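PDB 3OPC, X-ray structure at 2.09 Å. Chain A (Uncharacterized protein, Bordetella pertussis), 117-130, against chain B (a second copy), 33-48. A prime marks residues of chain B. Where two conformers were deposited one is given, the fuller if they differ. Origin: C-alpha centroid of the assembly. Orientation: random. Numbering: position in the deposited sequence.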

ATOM      1  N   VAL A 117      -5.899  -8.939   6.956  1.00 30.42           N
ATOM      2  CA  VAL A 117      -5.813  -9.550   5.625  1.00 30.39           C
ATOM      3  C   VAL A 117      -4.831  -8.790   4.730  1.00 30.32           C
ATOM      4  O   VAL A 117      -3.977  -9.400   4.074  1.00 31.03           O
ATOM      5  CB  VAL A 117      -7.202  -9.610   4.942  1.00 30.50           C
ATOM      6  CG1 VAL A 117      -7.083 -10.033   3.442  1.00 29.40           C
ATOM      7  CG2 VAL A 117      -8.109 -10.552   5.694  1.00 30.49           C
ATOM      8  N   ASN A 118      -4.957  -7.465   4.749  1.00 30.14           N
ATOM      9  CA  ASN A 118      -4.153  -6.545   3.946  1.00 30.40           C
ATOM     10  C   ASN A 118      -2.703  -6.655   4.357  1.00 30.72           C
ATOM     11  O   ASN A 118      -1.823  -6.803   3.521  1.00 30.82           O
ATOM     12  CB  ASN A 118      -4.675  -5.101   4.162  1.00 30.45           C
ATOM     13  CG  ASN A 118      -3.791  -4.040   3.532  1.00 32.65           C
ATOM     14  OD1 ASN A 118      -2.697  -3.760   4.022  1.00 37.00           O
ATOM     15  ND2 ASN A 118      -4.267  -3.438   2.448  1.00 32.96           N
ATOM     16  N   LEU A 119      -2.447  -6.589   5.660  1.00 31.22           N
ATOM     17  CA  LEU A 119      -1.099  -6.740   6.168  1.00 31.97           C
ATOM     18  C   LEU A 119      -0.504  -8.091   5.781  1.00 33.04           C
ATOM     19  O   LEU A 119       0.687  -8.168   5.436  1.00 32.48           O
ATOM     20  CB  LEU A 119      -1.048  -6.499   7.691  1.00 32.93           C
ATOM     21  CG  LEU A 119      -1.348  -5.041   8.115  1.00 32.64           C
ATOM     22  CD1 LEU A 119      -1.492  -4.914   9.634  1.00 33.69           C
ATOM     23  CD2 LEU A 119      -0.308  -4.091   7.588  1.00 31.90           C
ATOM     24  N   ARG A 120      -1.313  -9.147   5.801  1.00 34.22           N
ATOM     25  CA  ARG A 120      -0.799 -10.476   5.460  1.00 36.08           C
ATOM     26  C   ARG A 120      -0.565 -10.647   3.967  1.00 35.40           C
ATOM     27  O   ARG A 120       0.374 -11.346   3.579  1.00 35.62           O
ATOM     28  CB  ARG A 120      -1.705 -11.588   5.966  1.00 37.95           C
ATOM     29  CG  ARG A 120      -1.222 -12.214   7.268  1.00 43.33           C
ATOM     30  CD  ARG A 120      -2.022 -13.450   7.579  1.00 48.80           C
ATOM     31  NE  ARG A 120      -3.447 -13.135   7.492  1.00 52.31           N
ATOM     32  CZ  ARG A 120      -4.251 -12.861   8.524  1.00 54.10           C
ATOM     33  NH1 ARG A 120      -3.802 -12.896   9.784  1.00 56.43           N
ATOM     34  NH2 ARG A 120      -5.529 -12.578   8.290  1.00 51.65           N
ATOM     35  N   HIS A 121      -1.418 -10.029   3.141  1.00 34.83           N
ATOM     36  CA  HIS A 121      -1.198 -10.011   1.690  1.00 34.80           C
ATOM     37  C   HIS A 121       0.154  -9.361   1.388  1.00 33.58           C
ATOM     38  O   HIS A 121       0.980  -9.930   0.668  1.00 34.08           O
ATOM     39  CB  HIS A 121      -2.298  -9.239   0.970  1.00 35.01           C
ATOM     40  CG  HIS A 121      -2.135  -9.195  -0.517  1.00 37.01           C
ATOM     41  ND1 HIS A 121      -2.231 -10.321  -1.309  1.00 39.99           N
ATOM     42  CD2 HIS A 121      -1.893  -8.161  -1.364  1.00 38.41           C
ATOM     43  CE1 HIS A 121      -2.055  -9.989  -2.576  1.00 39.18           C
ATOM     44  NE2 HIS A 121      -1.852  -8.684  -2.639  1.00 41.35           N
ATOM     45  N   THR A 122       0.358  -8.169   1.945  1.00 32.74           N
ATOM     46  CA  THR A 122       1.606  -7.444   1.820  1.00 32.46           C
ATOM     47  C   THR A 122       2.823  -8.246   2.318  1.00 33.01           C
ATOM     48  O   THR A 122       3.821  -8.391   1.606  1.00 33.00           O
ATOM     49  CB  THR A 122       1.510  -6.113   2.558  1.00 32.22           C
ATOM     50  OG1 THR A 122       0.610  -5.257   1.848  1.00 31.77           O
ATOM     51  CG2 THR A 122       2.849  -5.444   2.645  1.00 32.43           C
ATOM     52  N   GLN A 123       2.733  -8.770   3.532  1.00 33.59           N
ATOM     53  CA  GLN A 123       3.796  -9.581   4.106  1.00 35.28           C
ATOM     54  C   GLN A 123       4.210 -10.758   3.206  1.00 35.88           C
ATOM     55  O   GLN A 123       5.402 -10.975   2.973  1.00 35.00           O
ATOM     56  CB  GLN A 123       3.357 -10.119   5.465  1.00 36.45           C
ATOM     57  CG  GLN A 123       4.382 -11.001   6.130  1.00 39.07           C
ATOM     58  CD  GLN A 123       3.959 -11.378   7.522  1.00 42.99           C
ATOM     59  OE1 GLN A 123       2.841 -11.882   7.739  1.00 44.53           O
ATOM     60  NE2 GLN A 123       4.831 -11.122   8.481  1.00 44.37           N
ATOM     61  N   GLU A 124       3.234 -11.501   2.692  1.00 37.13           N
ATOM     62  CA  GLU A 124       3.528 -12.647   1.831  1.00 39.13           C
ATOM     63  C   GLU A 124       4.097 -12.262   0.454  1.00 38.82           C
ATOM     64  O   GLU A 124       4.968 -12.960  -0.069  1.00 39.08           O
ATOM     65  CB  GLU A 124       2.290 -13.522   1.655  1.00 40.54           C
ATOM     66  CG  GLU A 124       1.977 -14.391   2.881  1.00 45.08           C
ATOM     67  CD  GLU A 124       0.504 -14.784   2.942  1.00 50.36           C
ATOM     68  OE1 GLU A 124      -0.115 -14.928   1.856  1.00 53.47           O
ATOM     69  OE2 GLU A 124      -0.035 -14.938   4.071  1.00 53.93           O
ATOM     70  N   SER A 125       3.570 -11.200  -0.156  1.00 38.69           N
ATOM     71  CA  SER A 125       4.095 -10.725  -1.448  1.00 39.17           C
ATOM     72  C   SER A 125       5.542 -10.291  -1.297  1.00 39.21           C
ATOM     73  O   SER A 125       6.388 -10.640  -2.111  1.00 39.42           O
ATOM     74  CB  SER A 125       3.303  -9.527  -1.975  1.00 39.14           C
ATOM     75  OG  SER A 125       1.901  -9.748  -1.957  1.00 40.02           O
ATOM     76  N   LEU A 126       5.813  -9.507  -0.257  1.00 39.57           N
ATOM     77  CA  LEU A 126       7.167  -9.046   0.020  1.00 40.35           C
ATOM     78  C   LEU A 126       8.103 -10.189   0.427  1.00 42.09           C
ATOM     79  O   LEU A 126       9.278 -10.215   0.018  1.00 41.78           O
ATOM     80  CB  LEU A 126       7.175  -7.965   1.102  1.00 40.16           C
ATOM     81  CG  LEU A 126       6.536  -6.614   0.796  1.00 38.85           C
ATOM     82  CD1 LEU A 126       6.606  -5.747   2.027  1.00 38.86           C
ATOM     83  CD2 LEU A 126       7.247  -5.955  -0.364  1.00 39.70           C
ATOM     84  N   ASP A 127       7.609 -11.126   1.230  0.50 43.10           N
ATOM     85  CA  ASP A 127       8.461 -12.227   1.664  0.50 44.39           C
ATOM     86  C   ASP A 127       8.814 -13.176   0.515  0.50 45.21           C
ATOM     87  O   ASP A 127       9.849 -13.826   0.563  0.50 45.68           O
ATOM     88  CB  ASP A 127       7.853 -13.004   2.828  0.50 45.31           C
ATOM     89  CG  ASP A 127       8.842 -13.978   3.441  0.50 46.62           C
ATOM     90  OD1 ASP A 127       9.839 -13.517   4.045  0.50 47.21           O
ATOM     91  OD2 ASP A 127       8.631 -15.199   3.299  0.50 46.51           O
ATOM     92  N   ALA A 128       7.963 -13.258  -0.507  1.00 46.04           N
ATOM     93  CA  ALA A 128       8.261 -14.065  -1.696  1.00 48.04           C
ATOM     94  C   ALA A 128       9.401 -13.469  -2.535  1.00 49.70           C
ATOM     95  O   ALA A 128      10.081 -14.202  -3.259  1.00 50.68           O
ATOM     96  CB  ALA A 128       7.003 -14.246  -2.567  1.00 48.33           C
ATOM     97  N   LEU A 129       9.621 -12.155  -2.438  1.00 51.01           N
ATOM     98  CA  LEU A 129      10.743 -11.514  -3.143  1.00 52.44           C
ATOM     99  C   LEU A 129      12.115 -11.801  -2.470  1.00 54.56           C
ATOM    100  O   LEU A 129      13.158 -11.536  -3.061  1.00 54.73           O
ATOM    101  CB  LEU A 129      10.495 -10.000  -3.290  1.00 51.91           C
ATOM    102  CG  LEU A 129       9.132  -9.589  -3.878  1.00 51.08           C
ATOM    103  CD1 LEU A 129       9.033  -8.093  -4.123  1.00 47.41           C
ATOM    104  CD2 LEU A 129       8.828 -10.370  -5.150  1.00 49.77           C
ATOM    105  N   ARG A 130      12.099 -12.398  -1.270  1.00 57.26           N
ATOM    106  CA  ARG A 130      13.289 -12.491  -0.383  1.00 59.14           C
ATOM    107  C   ARG A 130      14.507 -13.270  -0.877  1.00 60.39           C
ATOM    108  O   ARG A 130      15.593 -13.124  -0.297  1.00 61.55           O
ATOM    109  CB  ARG A 130      12.920 -13.102   0.987  1.00 60.11           C
ATOM    110  CG  ARG A 130      12.163 -12.184   1.946  1.00 60.86           C
ATOM    111  CD  ARG A 130      12.893 -10.871   2.154  1.00 61.81           C
ATOM    112  NE  ARG A 130      13.110 -10.547   3.564  1.00 63.44           N
ATOM    113  CZ  ARG A 130      13.938  -9.587   3.982  1.00 64.37           C
ATOM    114  NH1 ARG A 130      14.623  -8.850   3.102  1.00 64.21           N
ATOM    115  NH2 ARG A 130      14.085  -9.358   5.285  1.00 64.77           N
TER
ATOM    116  N   ALA B  33      -9.343   1.968   0.800  1.00 27.95           N
ATOM    117  CA  ALA B  33      -7.906   2.036   1.043  1.00 27.83           C
ATOM    118  C   ALA B  33      -7.299   0.648   1.284  1.00 28.31           C
ATOM    119  O   ALA B  33      -6.221   0.356   0.767  1.00 27.64           O
ATOM    120  CB  ALA B  33      -7.596   2.954   2.187  1.00 27.19           C
ATOM    121  N   LEU B  34      -7.998  -0.197   2.045  1.00 28.76           N
ATOM    122  CA  LEU B  34      -7.499  -1.533   2.378  1.00 29.37           C
ATOM    123  C   LEU B  34      -7.493  -2.451   1.151  1.00 30.36           C
ATOM    124  O   LEU B  34      -6.737  -3.384   1.094  1.00 29.91           O
ATOM    125  CB  LEU B  34      -8.327  -2.176   3.510  1.00 29.37           C
ATOM    126  CG  LEU B  34      -8.188  -1.510   4.885  1.00 29.18           C
ATOM    127  CD1 LEU B  34      -9.228  -2.017   5.887  1.00 28.58           C
ATOM    128  CD2 LEU B  34      -6.760  -1.708   5.420  1.00 27.21           C
HETATM  129  N   MSE B  35      -8.345  -2.164   0.178  1.00 31.62           N
HETATM  130  CA  MSE B  35      -8.448  -2.967  -1.019  1.00 32.82           C
HETATM  131  C   MSE B  35      -7.566  -2.435  -2.158  1.00 32.56           C
HETATM  132  O   MSE B  35      -7.475  -3.071  -3.193  1.00 33.79           O
HETATM  133  CB  MSE B  35      -9.901  -3.006  -1.461  1.00 33.58           C
HETATM  134  CG  MSE B  35     -10.816  -3.720  -0.487  1.00 36.91           C
HETATM  135 SE   MSE B  35     -10.405  -5.621  -0.282  0.67 42.29          SE
HETATM  136  CE  MSE B  35      -8.953  -5.509   0.971  1.00 42.06           C
ATOM    137  N   ASP B  36      -6.923  -1.288  -1.955  1.00 31.28           N
ATOM    138  CA  ASP B  36      -6.095  -0.644  -2.973  1.00 31.14           C
ATOM    139  C   ASP B  36      -4.772  -1.411  -3.066  1.00 31.25           C
ATOM    140  O   ASP B  36      -3.896  -1.247  -2.213  1.00 30.34           O
ATOM    141  CB  ASP B  36      -5.877   0.826  -2.572  1.00 30.19           C
ATOM    142  CG  ASP B  36      -4.919   1.600  -3.475  1.00 30.25           C
ATOM    143  OD1 ASP B  36      -4.426   1.080  -4.484  1.00 30.29           O
ATOM    144  OD2 ASP B  36      -4.644   2.790  -3.147  1.00 31.36           O
ATOM    145  N   ARG B  37      -4.650  -2.231  -4.112  1.00 31.68           N
ATOM    146  CA  ARG B  37      -3.425  -2.988  -4.403  1.00 32.16           C
ATOM    147  C   ARG B  37      -2.615  -2.404  -5.571  1.00 31.10           C
ATOM    148  O   ARG B  37      -1.817  -3.126  -6.174  1.00 30.39           O
ATOM    149  CB  ARG B  37      -3.746  -4.435  -4.826  1.00 32.86           C
ATOM    150  CG  ARG B  37      -4.698  -5.196  -4.033  1.00 36.42           C
ATOM    151  CD  ARG B  37      -4.267  -5.447  -2.608  1.00 39.77           C
ATOM    152  NE  ARG B  37      -5.157  -6.454  -2.033  1.00 41.04           N
ATOM    153  CZ  ARG B  37      -5.569  -6.512  -0.769  1.00 42.01           C
ATOM    154  NH1 ARG B  37      -5.186  -5.608   0.137  1.00 42.92           N
ATOM    155  NH2 ARG B  37      -6.374  -7.502  -0.405  1.00 41.72           N
ATOM    156  N   ARG B  38      -2.829  -1.138  -5.921  1.00 31.09           N
ATOM    157  CA  ARG B  38      -2.112  -0.545  -7.050  1.00 31.17           C
ATOM    158  C   ARG B  38      -0.608  -0.641  -6.864  1.00 29.68           C
ATOM    159  O   ARG B  38       0.090  -1.021  -7.778  1.00 29.94           O
ATOM    160  CB  ARG B  38      -2.523   0.910  -7.279  1.00 31.91           C
ATOM    161  CG  ARG B  38      -3.900   1.064  -7.982  1.00 33.77           C
ATOM    162  CD  ARG B  38      -4.438   2.526  -7.943  1.00 35.65           C
ATOM    163  NE  ARG B  38      -4.378   3.101  -6.602  1.00 34.45           N
ATOM    164  CZ  ARG B  38      -4.601   4.383  -6.302  1.00 35.40           C
ATOM    165  NH1 ARG B  38      -4.914   5.271  -7.238  1.00 36.51           N
ATOM    166  NH2 ARG B  38      -4.499   4.786  -5.050  1.00 35.19           N
ATOM    167  N   ALA B  39      -0.114  -0.313  -5.680  1.00 28.74           N
ATOM    168  CA  ALA B  39       1.311  -0.437  -5.407  1.00 28.29           C
ATOM    169  C   ALA B  39       1.768  -1.903  -5.491  1.00 28.15           C
ATOM    170  O   ALA B  39       2.866  -2.179  -5.995  1.00 27.05           O
ATOM    171  CB  ALA B  39       1.654   0.137  -4.063  1.00 27.49           C
ATOM    172  N   HIS B  40       0.937  -2.827  -5.019  1.00 28.39           N
ATOM    173  CA  HIS B  40       1.300  -4.253  -5.076  1.00 29.78           C
ATOM    174  C   HIS B  40       1.492  -4.673  -6.532  1.00 29.62           C
ATOM    175  O   HIS B  40       2.515  -5.288  -6.860  1.00 29.51           O
ATOM    176  CB  HIS B  40       0.278  -5.151  -4.364  1.00 30.66           C
ATOM    177  CG  HIS B  40       0.326  -6.608  -4.782  1.00 35.07           C
ATOM    178  ND1 HIS B  40      -0.547  -7.151  -5.711  1.00 40.37           N
ATOM    179  CD2 HIS B  40       1.119  -7.636  -4.379  1.00 38.16           C
ATOM    180  CE1 HIS B  40      -0.283  -8.439  -5.877  1.00 40.37           C
ATOM    181  NE2 HIS B  40       0.721  -8.761  -5.075  1.00 40.22           N
ATOM    182  N   GLU B  41       0.515  -4.340  -7.389  1.00 29.19           N
ATOM    183  CA  GLU B  41       0.539  -4.707  -8.807  1.00 29.41           C
ATOM    184  C   GLU B  41       1.718  -4.111  -9.559  1.00 27.84           C
ATOM    185  O   GLU B  41       2.316  -4.764 -10.405  1.00 26.37           O
ATOM    186  CB  GLU B  41      -0.712  -4.205  -9.513  1.00 30.44           C
ATOM    187  CG  GLU B  41      -1.974  -4.977  -9.240  1.00 35.32           C
ATOM    188  CD  GLU B  41      -3.185  -4.253  -9.842  1.00 41.33           C
ATOM    189  OE1 GLU B  41      -3.391  -3.058  -9.515  1.00 44.44           O
ATOM    190  OE2 GLU B  41      -3.913  -4.860 -10.663  1.00 46.24           O
ATOM    191  N   SER B  42       2.012  -2.845  -9.266  1.00 26.70           N
ATOM    192  CA  SER B  42       3.170  -2.153  -9.839  1.00 26.78           C
ATOM    193  C   SER B  42       4.494  -2.811  -9.462  1.00 25.92           C
ATOM    194  O   SER B  42       5.397  -2.975 -10.318  1.00 25.85           O
ATOM    195  CB  SER B  42       3.206  -0.694  -9.392  1.00 26.09           C
ATOM    196  OG  SER B  42       2.266   0.043 -10.137  1.00 29.19           O
ATOM    197  N   LEU B  43       4.600  -3.172  -8.189  1.00 24.82           N
ATOM    198  CA  LEU B  43       5.739  -3.927  -7.710  1.00 24.36           C
ATOM    199  C   LEU B  43       5.890  -5.229  -8.482  1.00 24.63           C
ATOM    200  O   LEU B  43       6.974  -5.521  -8.994  1.00 22.27           O
ATOM    201  CB  LEU B  43       5.599  -4.230  -6.226  1.00 23.84           C
ATOM    202  CG  LEU B  43       6.736  -5.024  -5.561  1.00 24.28           C
ATOM    203  CD1 LEU B  43       8.065  -4.452  -5.920  1.00 22.42           C
ATOM    204  CD2 LEU B  43       6.569  -5.062  -4.032  1.00 21.56           C
ATOM    205  N   GLN B  44       4.811  -6.012  -8.569  1.00 25.57           N
ATOM    206  CA  GLN B  44       4.907  -7.300  -9.266  1.00 27.12           C
ATOM    207  C   GLN B  44       5.384  -7.125 -10.696  1.00 26.13           C
ATOM    208  O   GLN B  44       6.213  -7.888 -11.131  1.00 27.10           O
ATOM    209  CB  GLN B  44       3.611  -8.125  -9.245  1.00 27.71           C
ATOM    210  CG  GLN B  44       3.218  -8.658  -7.864  1.00 33.65           C
ATOM    211  CD  GLN B  44       4.346  -9.388  -7.130  1.00 39.58           C
ATOM    212  OE1 GLN B  44       5.158 -10.097  -7.734  1.00 44.80           O
ATOM    213  NE2 GLN B  44       4.396  -9.216  -5.816  1.00 42.24           N
ATOM    214  N   ALA B  45       4.880  -6.118 -11.404  1.00 25.22           N
ATOM    215  CA  ALA B  45       5.239  -5.908 -12.794  1.00 24.84           C
ATOM    216  C   ALA B  45       6.706  -5.511 -12.917  1.00 23.97           C
ATOM    217  O   ALA B  45       7.392  -6.017 -13.794  1.00 24.44           O
ATOM    218  CB  ALA B  45       4.348  -4.851 -13.424  1.00 25.06           C
ATOM    219  N   ALA B  46       7.176  -4.619 -12.047  1.00 22.47           N
ATOM    220  CA  ALA B  46       8.576  -4.237 -12.010  1.00 21.68           C
ATOM    221  C   ALA B  46       9.452  -5.454 -11.802  1.00 22.24           C
ATOM    222  O   ALA B  46      10.451  -5.622 -12.496  1.00 22.38           O
ATOM    223  CB  ALA B  46       8.860  -3.168 -10.904  1.00 19.50           C
ATOM    224  N   VAL B  47       9.079  -6.310 -10.867  1.00 23.13           N
ATOM    225  CA  VAL B  47       9.892  -7.472 -10.529  1.00 24.92           C
ATOM    226  C   VAL B  47       9.964  -8.505 -11.673  1.00 26.45           C
ATOM    227  O   VAL B  47      11.021  -9.059 -11.947  1.00 25.88           O
ATOM    228  CB  VAL B  47       9.397  -8.104  -9.215  1.00 25.25           C
ATOM    229  CG1 VAL B  47       9.992  -9.473  -8.999  1.00 27.72           C
ATOM    230  CG2 VAL B  47       9.736  -7.176  -8.056  1.00 26.44           C
ATOM    231  N   GLN B  48       8.844  -8.720 -12.351  1.00 28.19           N
ATOM    232  CA  GLN B  48       8.810  -9.604 -13.499  1.00 30.21           C
ATOM    233  C   GLN B  48       9.639  -9.058 -14.674  1.00 29.56           C
ATOM    234  O   GLN B  48      10.297  -9.836 -15.371  1.00 29.54           O
ATOM    235  CB  GLN B  48       7.355  -9.905 -13.873  1.00 31.41           C
ATOM    236  CG  GLN B  48       6.673 -10.708 -12.719  1.00 35.55           C
ATOM    237  CD  GLN B  48       5.262 -11.183 -13.031  1.00 41.01           C
ATOM    238  OE1 GLN B  48       4.964 -11.579 -14.161  1.00 46.36           O
ATOM    239  NE2 GLN B  48       4.388 -11.160 -12.016  1.00 45.01           N
TER

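Three residues of the chain A stretch, Asn118, Leu129 and His121, carry most of its share of the 529 Å² buried here. They face chain B, and helix 117-128 runs nearly parallel to helix 38-48 of chain B (10° between axes, closest approach 11.5 Å), a gap that side chains must span.

Asn118, covered over 75 Å², supplies the one clear hydrogen bond between the stretches: with chi1 t, its ND2 donates to Leu34′ O at 2.8 Å, with an N-H...O angle of 153°. This carbonyl lies where helix 33-35 gives way to the turn before helix 38-48, and it accepts no backbone hydrogen bond within the stretch. A short amide side chain suits the place, where the CA atoms of Asn118 and Leu34′ are 6.2 Å apart.

One turn on, His121 (66 Å², chi1 t) meets two partners. The Arg37′ guanidinium stacks on it, centres 4.6 Å apart and planes at 27°, while the edge of the His121 ring points to the face of His40′, with centroids 4.5 Å apart and planes at 58°. Flat groups allow both packings.

Leu129 (69 Å²) closes the far end without polar bonds: its CD1 lies 3.9 Å from Leu43′ CD2 and 4.1 Å from Val47′ CG2. Leu126 CD2 adds a contact with Leu43′ CD2 at 3.8 Å, extending the apolar patch.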